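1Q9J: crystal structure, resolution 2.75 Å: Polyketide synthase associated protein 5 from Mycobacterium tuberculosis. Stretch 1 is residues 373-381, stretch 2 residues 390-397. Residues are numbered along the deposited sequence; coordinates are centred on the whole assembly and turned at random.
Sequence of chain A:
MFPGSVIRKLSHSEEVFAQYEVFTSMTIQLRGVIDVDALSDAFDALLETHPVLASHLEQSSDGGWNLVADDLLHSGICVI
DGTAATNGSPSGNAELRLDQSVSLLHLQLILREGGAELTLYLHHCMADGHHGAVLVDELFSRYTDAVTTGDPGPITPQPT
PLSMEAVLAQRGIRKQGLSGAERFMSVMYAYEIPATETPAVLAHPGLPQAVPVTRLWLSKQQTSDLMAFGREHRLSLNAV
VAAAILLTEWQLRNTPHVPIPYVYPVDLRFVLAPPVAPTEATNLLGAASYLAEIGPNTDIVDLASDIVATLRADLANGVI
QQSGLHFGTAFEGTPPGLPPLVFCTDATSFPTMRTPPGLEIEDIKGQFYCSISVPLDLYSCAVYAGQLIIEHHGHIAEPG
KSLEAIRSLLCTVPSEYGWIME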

ATOM      1  N   SER A 373      17.947  -0.170  -5.846  1.00 83.71           N
ATOM      2  CA  SER A 373      17.833   0.541  -7.111  1.00 82.10           C
ATOM      3  C   SER A 373      16.401   0.741  -7.580  1.00 82.50           C
ATOM      4  O   SER A 373      16.172   1.053  -8.752  1.00 83.83           O
ATOM      5  N   VAL A 374      15.439   0.566  -6.679  1.00 83.06           N
ATOM      6  CA  VAL A 374      14.038   0.769  -7.036  1.00 81.94           C
ATOM      7  C   VAL A 374      13.728   2.253  -6.923  1.00 80.11           C
ATOM      8  O   VAL A 374      13.786   2.832  -5.835  1.00 79.43           O
ATOM      9  N   PRO A 375      13.414   2.895  -8.056  1.00 77.63           N
ATOM     10  CA  PRO A 375      13.093   4.321  -8.078  1.00 76.95           C
ATOM     11  C   PRO A 375      11.721   4.537  -7.461  1.00 73.41           C
ATOM     12  O   PRO A 375      10.774   4.931  -8.139  1.00 73.87           O
ATOM     13  N   LEU A 376      11.615   4.272  -6.171  1.00 67.23           N
ATOM     14  CA  LEU A 376      10.346   4.425  -5.509  1.00 65.42           C
ATOM     15  C   LEU A 376      10.223   5.740  -4.773  1.00 66.91           C
ATOM     16  O   LEU A 376      10.637   5.861  -3.620  1.00 67.58           O
ATOM     17  N   ASP A 377       9.674   6.744  -5.439  1.00 65.38           N
ATOM     18  CA  ASP A 377       9.483   8.019  -4.770  1.00 63.15           C
ATOM     19  C   ASP A 377       7.992   8.057  -4.443  1.00 60.52           C
ATOM     20  O   ASP A 377       7.173   8.317  -5.319  1.00 60.99           O
ATOM     21  N   LEU A 378       7.632   7.802  -3.191  1.00 55.96           N
ATOM     22  CA  LEU A 378       6.221   7.782  -2.846  1.00 53.40           C
ATOM     23  C   LEU A 378       5.822   8.425  -1.518  1.00 53.00           C
ATOM     24  O   LEU A 378       6.535   8.305  -0.528  1.00 54.71           O
ATOM     25  N   TYR A 379       4.675   9.111  -1.509  1.00 52.02           N
ATOM     26  CA  TYR A 379       4.150   9.750  -0.297  1.00 49.64           C
ATOM     27  C   TYR A 379       2.987   8.878   0.199  1.00 48.95           C
ATOM     28  O   TYR A 379       2.440   8.074  -0.552  1.00 45.48           O
ATOM     29  N   SER A 380       2.598   9.044   1.455  1.00 46.04           N
ATOM     30  CA  SER A 380       1.521   8.245   2.002  1.00 47.92           C
ATOM     31  C   SER A 380       0.999   8.859   3.292  1.00 48.37           C
ATOM     32  O   SER A 380       1.728   9.565   3.973  1.00 53.15           O
ATOM     33  N   CYS A 381      -0.256   8.603   3.637  1.00 47.54           N
ATOM     34  CA  CYS A 381      -0.785   9.176   4.865  1.00 51.58           C
ATOM     35  C   CYS A 381      -1.790   8.243   5.505  1.00 49.96           C
ATOM     36  O   CYS A 381      -2.266   7.318   4.861  1.00 47.93           O
ATOM     37  N   ILE A 390       2.096  11.500   8.070  1.00 65.83           N
ATOM     38  CA  ILE A 390       2.641  11.704   6.738  1.00 66.14           C
ATOM     39  C   ILE A 390       3.860  10.796   6.603  1.00 64.20           C
ATOM     40  O   ILE A 390       4.558  10.539   7.587  1.00 67.12           O
ATOM     41  N   GLU A 391       4.112  10.328   5.383  1.00 59.92           N
ATOM     42  CA  GLU A 391       5.246   9.460   5.105  1.00 54.96           C
ATOM     43  C   GLU A 391       5.824   9.658   3.714  1.00 53.84           C
ATOM     44  O   GLU A 391       5.117   9.994   2.765  1.00 53.78           O
ATOM     45  N   HIS A 392       7.125   9.441   3.607  1.00 52.36           N
ATOM     46  CA  HIS A 392       7.814   9.561   2.341  1.00 49.33           C
ATOM     47  C   HIS A 392       8.684   8.298   2.310  1.00 52.11           C
ATOM     48  O   HIS A 392       9.455   8.028   3.240  1.00 51.94           O
ATOM     49  N   HIS A 393       8.501   7.522   1.246  1.00 52.34           N
ATOM     50  CA  HIS A 393       9.183   6.262   1.027  1.00 53.12           C
ATOM     51  C   HIS A 393      10.145   6.399  -0.117  1.00 57.14           C
ATOM     52  O   HIS A 393       9.910   7.193  -1.023  1.00 58.75           O
ATOM     53  N   GLY A 394      11.223   5.620  -0.090  1.00 61.75           N
ATOM     54  CA  GLY A 394      12.181   5.674  -1.179  1.00 68.00           C
ATOM     55  C   GLY A 394      13.523   6.294  -0.878  1.00 70.73           C
ATOM     56  O   GLY A 394      13.667   7.106   0.036  1.00 68.10           O
ATOM     57  N   HIS A 395      14.507   5.895  -1.676  1.00 78.30           N
ATOM     58  CA  HIS A 395      15.876   6.391  -1.546  1.00 85.36           C
ATOM     59  C   HIS A 395      15.957   7.814  -2.094  1.00 88.67           C
ATOM     60  O   HIS A 395      16.123   8.019  -3.297  1.00 88.95           O
ATOM     61  N   ILE A 396      15.842   8.797  -1.212  1.00 91.79           N
ATOM     62  CA  ILE A 396      15.905  10.183  -1.637  1.00 97.85           C
ATOM     63  C   ILE A 396      16.715  11.033  -0.664  1.00103.00           C
ATOM     64  O   ILE A 396      16.791  10.729   0.534  1.00103.61           O
ATOM     65  N   ALA A 397      17.319  12.099  -1.188  1.00106.84           N
ATOM     66  CA  ALA A 397      18.121  13.010  -0.375  1.00111.66           C
ATOM     67  C   ALA A 397      17.202  13.952   0.386  1.00114.37           C
ATOM     68  O   ALA A 397      16.223  14.450  -0.168  1.00115.26           O
TER

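The contact is an antiparallel strand pair, 378-381 against 390-393, so alternate side chains leave on opposite faces: Leu378, Ser380, Glu391 and His393 share one, Tyr379, Ile390 and His392 the other.

Ile390 opens the walk in the m, t rotamer, buried, its CG2 coming to 4.4 Å from Ser380 O. Glu391 pairs with Ser380, whose N donates to Glu391 O at 3.0 Å; the return bond, Glu391 N to Ser380 O at 2.9 Å, is weak. The glutamate is extended beyond its m chi1, and its OE2 accepts a weak bond from His393 NE2 at 2.8 Å, while OE1 is satisfied elsewhere in the structure. Its OE2 lies 4.0 Å from Ser380 OG, a neighbour at packing distance.

His392, chi1 t, is turned back over its partner strand. Its ring stacks face-to-face on that of Tyr379 (chi1 m), centroids 4.0 Å apart and planes at 27°. In this orientation ND1 donates to Leu378 O at 3.3 Å, so one imidazole serves both the stack and the backbone. Leu378 O also accepts from His393 N at 2.8 Å, and Leu378 N returns a nearly straight bond to His393 O at 3.2 Å.

His393, chi1 m, lies on the other face. Its CD2 meets Leu378 CD2 at 4.0 Å, and its ring edge faces Ser380 CB, 4.1 Å from NE2. The same imidazole thus packs against aliphatic carbon and ties to Glu391.

Gly394 marks the strand's end with a backbone rule: an ideal CB would fall 1.7 Å from Leu376 O, and its phi/psi of 110/156 would itself jam a CB against the preceding carbonyl. Beyond it, His395 (m) brings CD2 to 4.2 Å from Val374 O, and Ile396 (p, t) points toward stretch 1, setting CG2 3.6 Å from Asp377 OD2. Ala397 is out of reach.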

ATOM      1  CB  SER A 373      18.631  -0.170  -8.209  1.00 79.06           C
ATOM      2  OG  SER A 373      17.900  -1.233  -8.766  1.00 76.10           O
ATOM      3  CB  VAL A 374      13.072  -0.007  -6.104  1.00 82.25           C
ATOM      4  CG1 VAL A 374      11.635   0.413  -6.381  1.00 81.81           C
ATOM      5  CG2 VAL A 374      13.197  -1.490  -6.348  1.00 87.21           C
ATOM      6  CB  PRO A 375      13.113   4.651  -9.565  1.00 79.81           C
ATOM      7  CG  PRO A 375      12.601   3.381 -10.179  1.00 78.41           C
ATOM      8  CD  PRO A 375      13.362   2.325  -9.414  1.00 78.33           C
ATOM      9  CB  LEU A 376      10.113   3.273  -4.533  1.00 62.31           C
ATOM     10  CG  LEU A 376       8.773   3.307  -3.789  1.00 60.54           C
ATOM     11  CD1 LEU A 376       7.656   3.113  -4.793  1.00 60.91           C
ATOM     12  CD2 LEU A 376       8.732   2.232  -2.728  1.00 59.49           C
ATOM     13  CB  ASP A 377       9.847   9.177  -5.696  1.00 62.73           C
ATOM     14  CG  ASP A 377      10.434  10.339  -4.944  1.00 64.79           C
ATOM     15  OD1 ASP A 377       9.907  10.639  -3.841  1.00 61.86           O
ATOM     16  OD2 ASP A 377      11.414  10.942  -5.451  1.00 67.44           O
ATOM     17  CB  LEU A 378       5.724   6.331  -2.879  1.00 55.29           C
ATOM     18  CG  LEU A 378       4.299   6.046  -2.378  1.00 56.41           C
ATOM     19  CD1 LEU A 378       3.350   5.818  -3.540  1.00 54.11           C
ATOM     20  CD2 LEU A 378       4.334   4.839  -1.485  1.00 50.34           C
ATOM     21  CB  TYR A 379       3.628  11.166  -0.590  1.00 51.29           C
ATOM     22  CG  TYR A 379       4.692  12.228  -0.786  1.00 52.86           C
ATOM     23  CD1 TYR A 379       5.162  12.547  -2.060  1.00 52.14           C
ATOM     24  CD2 TYR A 379       5.227  12.917   0.307  1.00 53.77           C
ATOM     25  CE1 TYR A 379       6.134  13.523  -2.242  1.00 53.64           C
ATOM     26  CE2 TYR A 379       6.202  13.894   0.138  1.00 51.98           C
ATOM     27  CZ  TYR A 379       6.650  14.196  -1.141  1.00 55.76           C
ATOM     28  OH  TYR A 379       7.605  15.175  -1.326  1.00 58.45           O
ATOM     29  CB  SER A 380       2.037   6.829   2.252  1.00 47.62           C
ATOM     30  OG  SER A 380       1.583   6.314   3.508  1.00 55.34           O
ATOM     31  CB  CYS A 381      -1.435  10.538   4.583  1.00 52.53           C
ATOM     32  SG  CYS A 381      -2.804  10.492   3.412  1.00 63.24           S
ATOM     33  CB  ILE A 390       3.107  13.152   6.541  1.00 70.97           C
ATOM     34  CG1 ILE A 390       1.933  14.111   6.674  1.00 73.39           C
ATOM     35  CG2 ILE A 390       3.732  13.315   5.178  1.00 71.59           C
ATOM     36  CD1 ILE A 390       2.367  15.567   6.616  1.00 77.13           C
ATOM     37  CB  GLU A 391       4.857   7.993   5.261  1.00 49.79           C
ATOM     38  CG  GLU A 391       4.603   7.565   6.679  1.00 55.19           C
ATOM     39  CD  GLU A 391       4.534   6.059   6.810  1.00 57.40           C
ATOM     40  OE1 GLU A 391       4.256   5.559   7.919  1.00 55.27           O
ATOM     41  OE2 GLU A 391       4.753   5.372   5.792  1.00 61.84           O
ATOM     42  CB  HIS A 392       8.658  10.830   2.329  1.00 48.15           C
ATOM     43  CG  HIS A 392       8.965  11.344   0.954  1.00 47.86           C
ATOM     44  ND1 HIS A 392       8.901  10.553  -0.173  1.00 54.07           N
ATOM     45  CD2 HIS A 392       9.413  12.552   0.541  1.00 49.16           C
ATOM     46  CE1 HIS A 392       9.306  11.251  -1.222  1.00 51.28           C
ATOM     47  NE2 HIS A 392       9.623  12.465  -0.817  1.00 50.52           N
ATOM     48  CB  HIS A 393       8.182   5.177   0.653  1.00 51.64           C
ATOM     49  CG  HIS A 393       7.198   4.866   1.730  1.00 49.68           C
ATOM     50  ND1 HIS A 393       7.333   3.779   2.566  1.00 48.66           N
ATOM     51  CD2 HIS A 393       6.061   5.494   2.107  1.00 48.84           C
ATOM     52  CE1 HIS A 393       6.318   3.749   3.410  1.00 46.27           C
ATOM     53  NE2 HIS A 393       5.531   4.781   3.152  1.00 48.17           N
ATOM     54  CB  HIS A 395      16.835   5.496  -2.337  1.00 86.99           C
ATOM     55  CG  HIS A 395      16.820   4.059  -1.910  1.00 91.30           C
ATOM     56  ND1 HIS A 395      17.273   3.640  -0.678  1.00 91.40           N
ATOM     57  CD2 HIS A 395      16.419   2.943  -2.561  1.00 93.85           C
ATOM     58  CE1 HIS A 395      17.154   2.326  -0.589  1.00 91.76           C
ATOM     59  NE2 HIS A 395      16.639   1.878  -1.720  1.00 95.15           N
ATOM     60  CB  ILE A 396      14.489  10.797  -1.775  1.00 97.09           C
ATOM     61  CG1 ILE A 396      13.752  10.719  -0.434  1.00 94.27           C
ATOM     62  CG2 ILE A 396      13.710  10.065  -2.856  1.00 96.57           C
ATOM     63  CD1 ILE A 396      12.631  11.705  -0.297  1.00 88.43           C
ATOM     64  CB  ALA A 397      19.063  13.803  -1.260  1.00112.94           C
TER